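Local coordinates for Lin1840 protein (Listeria innocua serovar 6a, PDB 4ZOC) that probably hydrolyses terminal, non-reducing beta-D-glucosyl residues to release beta-D-glucose, as a family 3 beta-glucosidase involved in beta-1,2-glucan metabolism, at residues A126-H131 against K356-D361; L67-I72 against R347-N352; S612-E617 against L624-T629; M151-T154 against L160-E163. The protein carries 2 engineered substitutions. All blocks are in the same frame, centred on the assembly; numbering follows the deposited sequence.

How the contacts relate
Contact 4 lies near the centre of the chain and is fully buried. Contacts 1, 2 and 3 are partly buried and lie farther out. Contacts 1 and 2 touch each other, with centres about 13 Å apart. Both bring the linker between helices 322-338 and 361-374 against barrel helices, 112-128 in contact 1 and 66-79 in contact 2. Their chemistry across the segments is mainly apolar, with no hydrogen bond. Contact 3 stands apart, about 46 Å from contact 1 between centres, in the fibronectin-like part. It mixes hydrogen bonds of backbone and side chain, bridging waters and apolar packing. Contact 4 is chiefly polar and joins a barrel loop to the helix that follows it.

Contact 1 of 4, residues A126-H131 against K356-D361; sequences ATADGH and KDILTD
Flat groups play little part where Ala-128 meets Asp-357 and Ile-358. The carboxylate of Asp-357 does not bond to the helix end. Its OD2 makes a salt bridge to Arg-354, and CB is the atom that touches Ala-128 CB, at 4.3 Å. The His-131 ring lies behind the contact. Asp-129 O sits 3.9 Å above one face of that ring, offset toward its rim, and the rings of Tyr-96 and Tyr-412 also meet it at a slant.

The main touch is methyl against methyl. Ile-358 CD1 comes within 3.9 Å of Ala-128 CB, and Ile-358 CG1 stays at 4.0 Å from the same methyl. CG1 stands anti to the carbonyl carbon (chi1 -64°) and the chain then runs on extended (chi2 170°), which carries CD1 out to the helix.

Helix 112-128 ends here in a Schellman motif, with Gly-130 at positive phi as the C-prime residue. His-131 N bonds to Ala-126 O and Gly-130 N to Thr-127 O, each at 3.1 Å. Asp-129 N also bonds to Ala-126 O, so this carbonyl accepts twice.

Across the two segments the contact is apolar and small. The polar links between the linker and helix 112-128 lie beside it: Leu-359 N bonds to Glu-125, and Thr-127 OG1 to Arg-354. Dispersion between aliphatic carbons is thus supplemented by bonds at its margin.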
loop_
_atom_site.group_PDB
_atom_site.type_symbol
_atom_site.label_atom_id
_atom_site.label_comp_id
_atom_site.label_asym_id
_atom_site.label_seq_id
_atom_site.Cartn_x
_atom_site.Cartn_y
_atom_site.Cartn_z
ATOM N N ALA A 126 -22.159 24.588 19.436
ATOM C CA ALA A 126 -20.790 25.015 19.532
ATOM C C ALA A 126 -20.774 26.540 19.630
ATOM O O ALA A 126 -20.011 27.081 20.452
ATOM C CB ALA A 126 -19.986 24.572 18.321
ATOM N N THR A 127 -21.624 27.216 18.859
ATOM C CA THR A 127 -21.682 28.701 18.984
ATOM C C THR A 127 -22.209 29.118 20.324
ATOM O O THR A 127 -21.814 30.159 20.835
ATOM C CB THR A 127 -22.476 29.327 17.826
ATOM O OG1 THR A 127 -23.827 28.811 17.782
ATOM C CG2 THR A 127 -21.769 29.068 16.483
ATOM N N ALA A 128 -23.164 28.357 20.867
ATOM C CA ALA A 128 -23.702 28.644 22.199
ATOM C C ALA A 128 -22.638 28.557 23.268
ATOM O O ALA A 128 -22.755 29.272 24.285
ATOM C CB ALA A 128 -24.889 27.743 22.501
ATOM N N ASP A 129 -21.545 27.802 23.007
ATOM C CA ASP A 129 -20.493 27.671 23.981
ATOM C C ASP A 129 -19.255 28.499 23.586
ATOM O O ASP A 129 -18.186 28.300 24.111
ATOM C CB ASP A 129 -20.172 26.175 24.197
ATOM C CG ASP A 129 -19.972 25.824 25.633
ATOM O OD1 ASP A 129 -20.333 26.632 26.523
ATOM O OD2 ASP A 129 -19.453 24.732 25.894
ATOM N N GLY A 130 -19.417 29.399 22.608
ATOM C CA GLY A 130 -18.435 30.402 22.287
ATOM C C GLY A 130 -17.435 30.132 21.166
ATOM O O GLY A 130 -16.513 30.878 20.998
ATOM N N HIS A 131 -17.610 29.041 20.445
ATOM C CA HIS A 131 -16.721 28.660 19.345
ATOM C C HIS A 131 -17.118 29.274 18.010
ATOM O O HIS A 131 -18.256 29.226 17.632
ATOM C CB HIS A 131 -16.717 27.134 19.199
ATOM C CG HIS A 131 -16.366 26.397 20.460
ATOM N ND1 HIS A 131 -15.113 26.437 21.038
ATOM C CD2 HIS A 131 -17.132 25.647 21.287
ATOM C CE1 HIS A 131 -15.111 25.718 22.139
ATOM N NE2 HIS A 131 -16.330 25.244 22.320
ATOM N N LYS A 356 -29.727 27.247 26.947
ATOM C CA LYS A 356 -31.036 26.624 26.591
ATOM C C LYS A 356 -30.931 25.905 25.224
ATOM O O LYS A 356 -31.748 25.063 24.935
ATOM C CB LYS A 356 -32.148 27.661 26.625
ATOM C CG LYS A 356 -32.089 28.671 25.491
ATOM C CD LYS A 356 -33.159 29.739 25.682
ATOM C CE LYS A 356 -32.790 30.799 26.733
ATOM N NZ LYS A 356 -34.037 31.495 27.153
ATOM N N ASP A 357 -29.928 26.265 24.418
ATOM C CA ASP A 357 -29.733 25.700 23.096
ATOM C C ASP A 357 -28.907 24.355 23.066
ATOM O O ASP A 357 -28.716 23.787 22.005
ATOM C CB ASP A 357 -29.061 26.706 22.143
ATOM C CG ASP A 357 -29.962 27.904 21.734
ATOM O OD1 ASP A 357 -31.175 27.853 21.968
ATOM O OD2 ASP A 357 -29.426 28.898 21.146
ATOM N N ILE A 358 -28.424 23.902 24.212
ATOM C CA ILE A 358 -27.488 22.788 24.358
ATOM C C ILE A 358 -28.224 21.574 24.864
ATOM O O ILE A 358 -28.963 21.614 25.897
ATOM C CB ILE A 358 -26.298 23.161 25.223
ATOM C CG1 ILE A 358 -25.519 24.283 24.485
ATOM C CG2 ILE A 358 -25.341 21.987 25.410
ATOM C CD1 ILE A 358 -24.437 24.969 25.273
ATOM N N LEU A 359 -28.063 20.514 24.121
ATOM C CA LEU A 359 -28.577 19.188 24.469
ATOM C C LEU A 359 -30.112 19.262 24.621
ATOM O O LEU A 359 -30.633 18.793 25.582
ATOM C CB LEU A 359 -27.830 18.625 25.694
ATOM C CG LEU A 359 -28.006 17.154 26.053
ATOM C CD1 LEU A 359 -27.437 16.296 24.951
ATOM C CD2 LEU A 359 -27.307 16.816 27.364
ATOM N N THR A 360 -30.824 19.861 23.647
ATOM C CA THR A 360 -32.283 19.906 23.693
ATOM C C THR A 360 -32.846 18.540 23.309
ATOM O O THR A 360 -32.185 17.779 22.565
ATOM C CB THR A 360 -32.942 20.939 22.705
ATOM O OG1 THR A 360 -32.647 20.625 21.320
ATOM C CG2 THR A 360 -32.498 22.344 23.037
ATOM N N ASP A 361 -34.089 18.260 23.732
ATOM C CA ASP A 361 -34.773 17.090 23.232
ATOM C C ASP A 361 -34.914 17.053 21.693
ATOM O O ASP A 361 -34.791 15.995 21.126
ATOM C CB ASP A 361 -36.153 16.965 23.887
ATOM C CG ASP A 361 -36.031 16.643 25.363
ATOM O OD1 ASP A 361 -34.918 16.316 25.846
ATOM O OD2 ASP A 361 -37.040 16.720 26.055
#

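Contact 2 of 4, residues L67-I72 against R347-N352; sequences LDMIGI and RGLKNN
Met-69 lays its terminal methyl against Leu-349, with CE 3.6 Å from Leu-349 CD1. The two side chains meet at a slant. Met-69 first extends from the helix, CG anti to the backbone N (chi1 177°), and then bends at both chi2 and chi3. The bends bring CE round to the leucine methyl. The same side chain also touches Phe-88 of strand 87-90, so it links the linker to the barrel wall. Leu-349 CD1 is shared with the end of helix 112-128, where it comes within 3.5 Å of Ala-128 O.

The next residue along the helix, Ile-70, meets Lys-350. Ile-70 CG2 lies 4.0 Å from Lys-350 NZ, a touch of methyl on ammonium and not a bond. The lysine chain bends at chi2 and again at chi4, and its end comes nearer the helix than its root. Its ammonium group has other company: a cation-pi contact with Tyr-346 and a long, weak ion pair with Glu-74.

The linker backbone is folded as a type I turn from Leu-349 to Asn-352, closed by Asn-352 N to Leu-349 O at 3.1 Å. Arg-347 bonds to the carbonyls of Leu-179, Gln-185 and Leu-339, so the start of the segment is held against neighbouring loops.

No hydrogen bond joins helix 66-79 to the linker segment here. The contact passes from a buried methionine-leucine pair to an exposed lysine. Its inner part therefore rests on apolar packing, and its outer part meets a charge whose partners lie outside the two segments.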
loop_
_atom_site.group_PDB
_atom_site.type_symbol
_atom_site.label_atom_id
_atom_site.label_comp_id
_atom_site.label_asym_id
_atom_site.label_seq_id
_atom_site.Cartn_x
_atom_site.Cartn_y
_atom_site.Cartn_z
ATOM N N LEU A 67 -17.873 30.544 29.222
ATOM C CA LEU A 67 -17.268 31.433 30.216
ATOM C C LEU A 67 -15.720 31.512 30.048
ATOM O O LEU A 67 -15.084 32.523 30.378
ATOM C CB LEU A 67 -17.634 31.049 31.641
ATOM C CG LEU A 67 -18.663 31.828 32.444
ATOM C CD1 LEU A 67 -19.863 32.351 31.674
ATOM C CD2 LEU A 67 -19.147 31.005 33.642
ATOM N N ASP A 68 -15.128 30.408 29.606
ATOM C CA ASP A 68 -13.731 30.356 29.269
ATOM C C ASP A 68 -13.509 31.397 28.162
ATOM O O ASP A 68 -12.644 32.307 28.282
ATOM C CB ASP A 68 -13.296 28.943 28.830
ATOM C CG ASP A 68 -11.830 28.638 29.106
ATOM O OD1 ASP A 68 -11.097 29.468 29.695
ATOM O OD2 ASP A 68 -11.369 27.536 28.684
ATOM N N MET A 69 -14.291 31.296 27.104
ATOM C CA MET A 69 -14.187 32.227 25.981
ATOM C C MET A 69 -14.357 33.699 26.438
ATOM O O MET A 69 -13.528 34.589 26.148
ATOM C CB MET A 69 -15.213 31.834 24.925
ATOM C CG MET A 69 -15.311 32.721 23.699
ATOM S SD MET A 69 -16.097 34.314 23.842
ATOM C CE MET A 69 -17.822 33.813 23.792
ATOM N N ILE A 70 -15.415 33.958 27.157
ATOM C CA ILE A 70 -15.722 35.364 27.567
ATOM C C ILE A 70 -14.630 35.942 28.427
ATOM O O ILE A 70 -14.214 37.101 28.207
ATOM C CB ILE A 70 -17.097 35.470 28.241
ATOM C CG1 ILE A 70 -18.216 35.227 27.237
ATOM C CG2 ILE A 70 -17.276 36.845 28.921
ATOM C CD1 ILE A 70 -19.515 34.786 27.884
ATOM N N GLY A 71 -14.104 35.141 29.359
ATOM C CA GLY A 71 -13.042 35.582 30.275
ATOM C C GLY A 71 -11.786 35.919 29.491
ATOM O O GLY A 71 -11.146 36.927 29.721
ATOM N N ILE A 72 -11.428 35.021 28.551
ATOM C CA ILE A 72 -10.249 35.181 27.759
ATOM C C ILE A 72 -10.362 36.365 26.840
ATOM O O ILE A 72 -9.395 37.138 26.755
ATOM C CB ILE A 72 -9.942 33.885 26.968
ATOM C CG1 ILE A 72 -9.450 32.775 27.900
ATOM C CG2 ILE A 72 -8.892 34.133 25.882
ATOM C CD1 ILE A 72 -9.475 31.397 27.215
ATOM N N ARG A 347 -19.615 37.181 19.777
ATOM C CA ARG A 347 -20.458 36.484 18.834
ATOM C C ARG A 347 -21.760 35.978 19.455
ATOM O O ARG A 347 -22.118 34.774 19.444
ATOM C CB ARG A 347 -19.642 35.378 18.141
ATOM C CG ARG A 347 -20.180 35.046 16.796
ATOM C CD ARG A 347 -19.119 34.625 15.819
ATOM N NE ARG A 347 -19.814 34.407 14.559
ATOM C CZ ARG A 347 -20.474 33.300 14.228
ATOM N NH1 ARG A 347 -20.550 32.265 15.055
ATOM N NH2 ARG A 347 -21.087 33.256 13.062
ATOM N N GLY A 348 -22.510 36.945 19.973
ATOM C CA GLY A 348 -23.869 36.697 20.385
ATOM C C GLY A 348 -24.076 36.397 21.854
ATOM O O GLY A 348 -25.183 36.417 22.304
ATOM N N LEU A 349 -23.017 36.173 22.612
ATOM C CA LEU A 349 -23.166 35.651 23.920
ATOM C C LEU A 349 -23.154 36.646 25.096
ATOM O O LEU A 349 -23.527 36.288 26.193
ATOM C CB LEU A 349 -22.091 34.624 24.170
ATOM C CG LEU A 349 -22.077 33.393 23.260
ATOM C CD1 LEU A 349 -21.147 32.344 23.928
ATOM C CD2 LEU A 349 -23.463 32.846 23.030
ATOM N N LYS A 350 -22.615 37.842 24.908
ATOM C CA LYS A 350 -22.247 38.674 26.093
ATOM C C LYS A 350 -23.427 38.936 26.990
ATOM O O LYS A 350 -23.301 38.828 28.247
ATOM C CB LYS A 350 -21.634 40.016 25.669
ATOM C CG LYS A 350 -20.976 40.810 26.814
ATOM C CD LYS A 350 -19.830 40.049 27.454
ATOM C CE LYS A 350 -18.775 40.995 28.045
ATOM N NZ LYS A 350 -18.475 40.652 29.445
ATOM N N ASN A 351 -24.560 39.274 26.364
ATOM C CA ASN A 351 -25.819 39.468 27.107
ATOM C C ASN A 351 -26.916 38.471 26.774
ATOM O O ASN A 351 -28.121 38.785 26.845
ATOM C CB ASN A 351 -26.335 40.868 26.790
ATOM C CG ASN A 351 -25.297 41.933 27.119
ATOM O OD1 ASN A 351 -24.798 42.603 26.214
ATOM N ND2 ASN A 351 -24.912 42.047 28.408
ATOM N N ASN A 352 -26.503 37.266 26.391
ATOM C CA ASN A 352 -27.419 36.284 25.902
ATOM C C ASN A 352 -26.842 34.907 26.207
ATOM O O ASN A 352 -26.103 34.326 25.394
ATOM C CB ASN A 352 -27.688 36.430 24.415
ATOM C CG ASN A 352 -28.721 35.441 23.919
ATOM O OD1 ASN A 352 -29.548 34.974 24.676
ATOM N ND2 ASN A 352 -28.655 35.096 22.666
#

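Contact 3 of 4, residues S612-E617 against L624-T629; sequences SSLPKE and LHVEVT
Hydrogen bonds hold the Ser-612 end to Glu-627. Ser-612 N donates to Glu-627 O at 2.9 Å and nearly straight (166°). Ser-612 OG gives a second, shorter bond to Glu-627 OE2 at 2.6 Å, using the anti lone pair of that oxygen. The glutamate chain is extended from the backbone (chi1 179°), which places its carboxylate beside the serine.

One water fills in for the missing backbone bond of this pair: it donates to Ser-612 O at 2.9 Å and accepts from Glu-627 N at 2.8 Å. A second water joins two side chains, Ser-612 OG and Thr-629 OG1.

Apolar contacts cover the other end. Leu-614 CD2 rests 4.1 Å from Val-626 CG2 and also touches the Leu-624 side chain. The same methyl lies 3.6 Å from the backbone oxygen His-625 O. Pro-615 CG lies 3.7 Å from Leu-624 CD1.

Segment 612-617 leaves strand 607-611 and leads to strand 617-620, so the chain passes from one sheet of the fibronectin-like domain to the other. Strand 624-632 lies between strands 607-611 and 673-680 in an antiparallel sheet. Leu-624 and Val-626 also pack on Val-703 and Val-705 of strand 699-706, between the two sheets.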
loop_
_atom_site.group_PDB
_atom_site.type_symbol
_atom_site.label_atom_id
_atom_site.label_comp_id
_atom_site.label_asym_id
_atom_site.label_seq_id
_atom_site.Cartn_x
_atom_site.Cartn_y
_atom_site.Cartn_z
ATOM N N SER A 612 -35.876 3.732 -16.643
ATOM C CA SER A 612 -36.524 4.146 -17.895
ATOM C C SER A 612 -35.506 4.056 -19.030
ATOM O O SER A 612 -34.293 4.111 -18.805
ATOM C CB SER A 612 -37.056 5.549 -17.757
ATOM O OG SER A 612 -37.984 5.616 -16.703
ATOM N N SER A 613 -36.023 3.874 -20.255
ATOM C CA SER A 613 -35.205 3.734 -21.437
ATOM C C SER A 613 -34.166 4.856 -21.536
ATOM O O SER A 613 -34.485 6.002 -21.302
ATOM C CB SER A 613 -36.145 3.759 -22.689
ATOM O OG SER A 613 -35.585 3.017 -23.744
ATOM N N LEU A 614 -32.919 4.486 -21.857
ATOM C CA LEU A 614 -31.811 5.411 -21.911
ATOM C C LEU A 614 -31.380 5.567 -23.341
ATOM O O LEU A 614 -31.460 4.597 -24.068
ATOM C CB LEU A 614 -30.597 4.885 -21.101
ATOM C CG LEU A 614 -30.713 4.878 -19.580
ATOM C CD1 LEU A 614 -29.617 4.015 -18.935
ATOM C CD2 LEU A 614 -30.654 6.296 -19.045
ATOM N N PRO A 615 -30.851 6.760 -23.706
ATOM C CA PRO A 615 -30.209 6.861 -25.034
ATOM C C PRO A 615 -29.071 5.875 -25.238
ATOM O O PRO A 615 -28.345 5.521 -24.299
ATOM C CB PRO A 615 -29.640 8.295 -25.083
ATOM C CG PRO A 615 -29.706 8.816 -23.666
ATOM C CD PRO A 615 -30.743 7.991 -22.916
ATOM N N LYS A 616 -28.899 5.480 -26.481
ATOM C CA LYS A 616 -27.837 4.605 -26.873
ATOM C C LYS A 616 -26.579 5.454 -27.171
ATOM O O LYS A 616 -25.482 4.939 -27.126
ATOM C CB LYS A 616 -28.249 3.776 -28.106
ATOM C CG LYS A 616 -28.437 2.308 -27.828
ATOM C CD LYS A 616 -27.097 1.531 -28.013
ATOM C CE LYS A 616 -25.834 2.221 -27.437
ATOM N NZ LYS A 616 -24.935 1.306 -26.696
ATOM N N GLU A 617 -26.766 6.750 -27.450
ATOM C CA GLU A 617 -25.672 7.670 -27.799
ATOM C C GLU A 617 -25.864 8.974 -27.059
ATOM O O GLU A 617 -26.973 9.281 -26.677
ATOM C CB GLU A 617 -25.675 7.920 -29.312
ATOM C CG GLU A 617 -25.351 6.634 -30.038
ATOM C CD GLU A 617 -25.140 6.800 -31.505
ATOM O OE1 GLU A 617 -24.057 6.407 -31.942
ATOM O OE2 GLU A 617 -26.015 7.367 -32.198
ATOM N N LEU A 624 -26.275 12.905 -19.205
ATOM C CA LEU A 624 -27.146 11.787 -19.219
ATOM C C LEU A 624 -28.147 11.874 -18.098
ATOM O O LEU A 624 -27.771 11.945 -16.889
ATOM C CB LEU A 624 -26.340 10.461 -19.159
ATOM C CG LEU A 624 -27.164 9.200 -19.225
ATOM C CD1 LEU A 624 -27.628 8.932 -20.639
ATOM C CD2 LEU A 624 -26.399 8.019 -18.636
ATOM N N HIS A 625 -29.434 11.848 -18.477
ATOM C CA HIS A 625 -30.531 11.837 -17.529
ATOM C C HIS A 625 -31.044 10.414 -17.283
ATOM O O HIS A 625 -31.448 9.713 -18.197
ATOM C CB HIS A 625 -31.681 12.758 -17.947
ATOM C CG HIS A 625 -31.269 14.185 -18.012
ATOM N ND1 HIS A 625 -31.326 15.038 -16.929
ATOM C CD2 HIS A 625 -30.738 14.893 -19.024
ATOM C CE1 HIS A 625 -30.884 16.221 -17.289
ATOM N NE2 HIS A 625 -30.491 16.146 -18.550
ATOM N N VAL A 626 -31.012 10.009 -16.024
ATOM C CA VAL A 626 -31.326 8.645 -15.630
ATOM C C VAL A 626 -32.538 8.697 -14.733
ATOM O O VAL A 626 -32.552 9.401 -13.689
ATOM C CB VAL A 626 -30.141 7.979 -14.889
ATOM C CG1 VAL A 626 -30.511 6.577 -14.541
ATOM C CG2 VAL A 626 -28.873 8.012 -15.738
ATOM N N GLU A 627 -33.596 8.015 -15.152
ATOM C CA GLU A 627 -34.852 8.036 -14.427
ATOM C C GLU A 627 -35.130 6.667 -13.887
ATOM O O GLU A 627 -35.076 5.674 -14.616
ATOM C CB GLU A 627 -36.018 8.457 -15.360
ATOM C CG GLU A 627 -37.364 8.480 -14.645
ATOM C CD GLU A 627 -38.481 8.859 -15.580
ATOM O OE1 GLU A 627 -38.916 10.002 -15.500
ATOM O OE2 GLU A 627 -38.865 8.020 -16.428
ATOM N N VAL A 628 -35.424 6.599 -12.612
ATOM C CA VAL A 628 -35.543 5.327 -11.933
ATOM C C VAL A 628 -36.845 5.292 -11.157
ATOM O O VAL A 628 -37.116 6.160 -10.368
ATOM C CB VAL A 628 -34.367 5.023 -10.967
ATOM C CG1 VAL A 628 -34.498 3.631 -10.371
ATOM C CG2 VAL A 628 -33.009 5.154 -11.677
ATOM N N THR A 629 -37.616 4.242 -11.380
ATOM C CA THR A 629 -38.861 4.008 -10.630
ATOM C C THR A 629 -38.628 2.920 -9.617
ATOM O O THR A 629 -38.157 1.813 -9.926
ATOM C CB THR A 629 -39.968 3.555 -11.592
ATOM O OG1 THR A 629 -40.148 4.599 -12.546
ATOM C CG2 THR A 629 -41.263 3.365 -10.884
HETATM O O HOH W 1 -33.616 6.599 -17.539
HETATM O O HOH W 2 -38.404 3.709 -14.635
#

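Contact 4 of 4, residues M151-T154 against L160-E163; sequences MEST and LNSE
The backbone of 151-154 runs out of a short 3-10 turn and comes up against the start of helix 158-173, with the CA atoms of Thr-154 and Asn-161 5.6 Å apart. The side chains of these two residues run alongside each other, pointing opposite ways. Thr-154 OG1 donates to Asn-161 OD1 at a short 2.5 Å. The donor stands well above the amide carbonyl plane, 49° out of it. The hydroxyl is put there by chi1 of 52°, between the backbone N and the carbonyl carbon.

A water gives a second link, donating to Thr-154 OG1 at 2.7 Å and to Asn-161 O at 2.9 Å. The threonine hydroxyl thus gives one bond and takes another. Asn-161 ND2 turns to Gly-155 O, which fixes the rotation of the amide. Ser-153 OG bonds to Asp-140 O and Gly-155 N. Leu-160 CD2 adds a looser touch, 4.2 Å from Thr-154 O.

Other parts of the chain close in: Thr-154 O accepts a hydrogen bond from Ser-551, and Leu-160 packs on Phe-663 of strand 659-668. The contact belongs to a beta-alpha connection of the TIM barrel, in which the loop after strand 133-134 is tied by side chains to the first turn of the helix that follows.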
loop_
_atom_site.group_PDB
_atom_site.type_symbol
_atom_site.label_atom_id
_atom_site.label_comp_id
_atom_site.label_asym_id
_atom_site.label_seq_id
_atom_site.Cartn_x
_atom_site.Cartn_y
_atom_site.Cartn_z
ATOM N N MET A 151 -12.496 6.653 11.027
ATOM C CA MET A 151 -13.779 7.003 11.671
ATOM C C MET A 151 -14.224 8.426 11.343
ATOM O O MET A 151 -15.380 8.739 11.488
ATOM C CB MET A 151 -13.686 6.874 13.191
ATOM C CG MET A 151 -12.559 7.734 13.838
ATOM S SD MET A 151 -13.052 8.689 15.286
ATOM C CE MET A 151 -14.263 9.765 14.567
ATOM N N GLU A 152 -13.275 9.266 10.957
ATOM C CA GLU A 152 -13.505 10.707 10.648
ATOM C C GLU A 152 -13.931 10.961 9.234
ATOM O O GLU A 152 -14.362 12.050 8.938
ATOM C CB GLU A 152 -12.245 11.518 10.927
ATOM C CG GLU A 152 -11.814 11.535 12.383
ATOM C CD GLU A 152 -10.374 11.966 12.480
ATOM O OE1 GLU A 152 -10.087 13.145 12.184
ATOM O OE2 GLU A 152 -9.540 11.133 12.913
ATOM N N SER A 153 -13.712 9.991 8.349
ATOM C CA SER A 153 -13.965 10.114 6.932
ATOM C C SER A 153 -15.312 9.511 6.640
ATOM O O SER A 153 -15.769 8.696 7.411
ATOM C CB SER A 153 -12.861 9.337 6.176
ATOM O OG SER A 153 -13.101 9.395 4.734
ATOM N N THR A 154 -15.917 9.831 5.468
ATOM C CA THR A 154 -17.095 9.159 5.045
ATOM C C THR A 154 -16.786 7.939 4.187
ATOM O O THR A 154 -17.762 7.327 3.663
ATOM C CB THR A 154 -18.151 10.147 4.413
ATOM O OG1 THR A 154 -17.566 10.967 3.358
ATOM C CG2 THR A 154 -18.700 11.079 5.542
ATOM N N LEU A 160 -19.248 10.306 -3.031
ATOM C CA LEU A 160 -19.869 10.360 -1.756
ATOM C C LEU A 160 -19.182 11.329 -0.825
ATOM O O LEU A 160 -19.847 12.165 -0.126
ATOM C CB LEU A 160 -19.904 8.971 -1.096
ATOM C CG LEU A 160 -20.711 8.845 0.169
ATOM C CD1 LEU A 160 -22.178 9.305 0.017
ATOM C CD2 LEU A 160 -20.733 7.438 0.717
ATOM N N ASN A 161 -17.852 11.266 -0.717
ATOM C CA ASN A 161 -17.195 12.102 0.277
ATOM C C ASN A 161 -17.370 13.569 -0.069
ATOM O O ASN A 161 -17.506 14.419 0.810
ATOM C CB ASN A 161 -15.669 11.800 0.407
ATOM C CG ASN A 161 -15.423 10.412 0.972
ATOM O OD1 ASN A 161 -16.389 9.790 1.475
ATOM N ND2 ASN A 161 -14.199 9.984 1.028
ATOM N N SER A 162 -17.317 13.853 -1.374
ATOM C CA SER A 162 -17.525 15.229 -1.869
ATOM C C SER A 162 -18.943 15.750 -1.524
ATOM O O SER A 162 -19.079 16.864 -1.005
ATOM C CB SER A 162 -17.299 15.311 -3.388
ATOM O OG SER A 162 -15.939 15.054 -3.775
ATOM N N GLU A 163 -19.963 14.918 -1.754
ATOM C CA GLU A 163 -21.405 15.298 -1.576
ATOM C C GLU A 163 -21.685 15.512 -0.097
ATOM O O GLU A 163 -22.268 16.524 0.299
ATOM C CB GLU A 163 -22.314 14.305 -2.216
ATOM C CG GLU A 163 -22.178 14.284 -3.754
ATOM C CD GLU A 163 -22.737 15.536 -4.354
ATOM O OE1 GLU A 163 -23.915 15.740 -4.228
ATOM O OE2 GLU A 163 -22.000 16.365 -4.920
HETATM O O HOH W 3 -17.124 7.216 0.794
HETATM O O HOH W 4 -17.505 13.607 3.603
#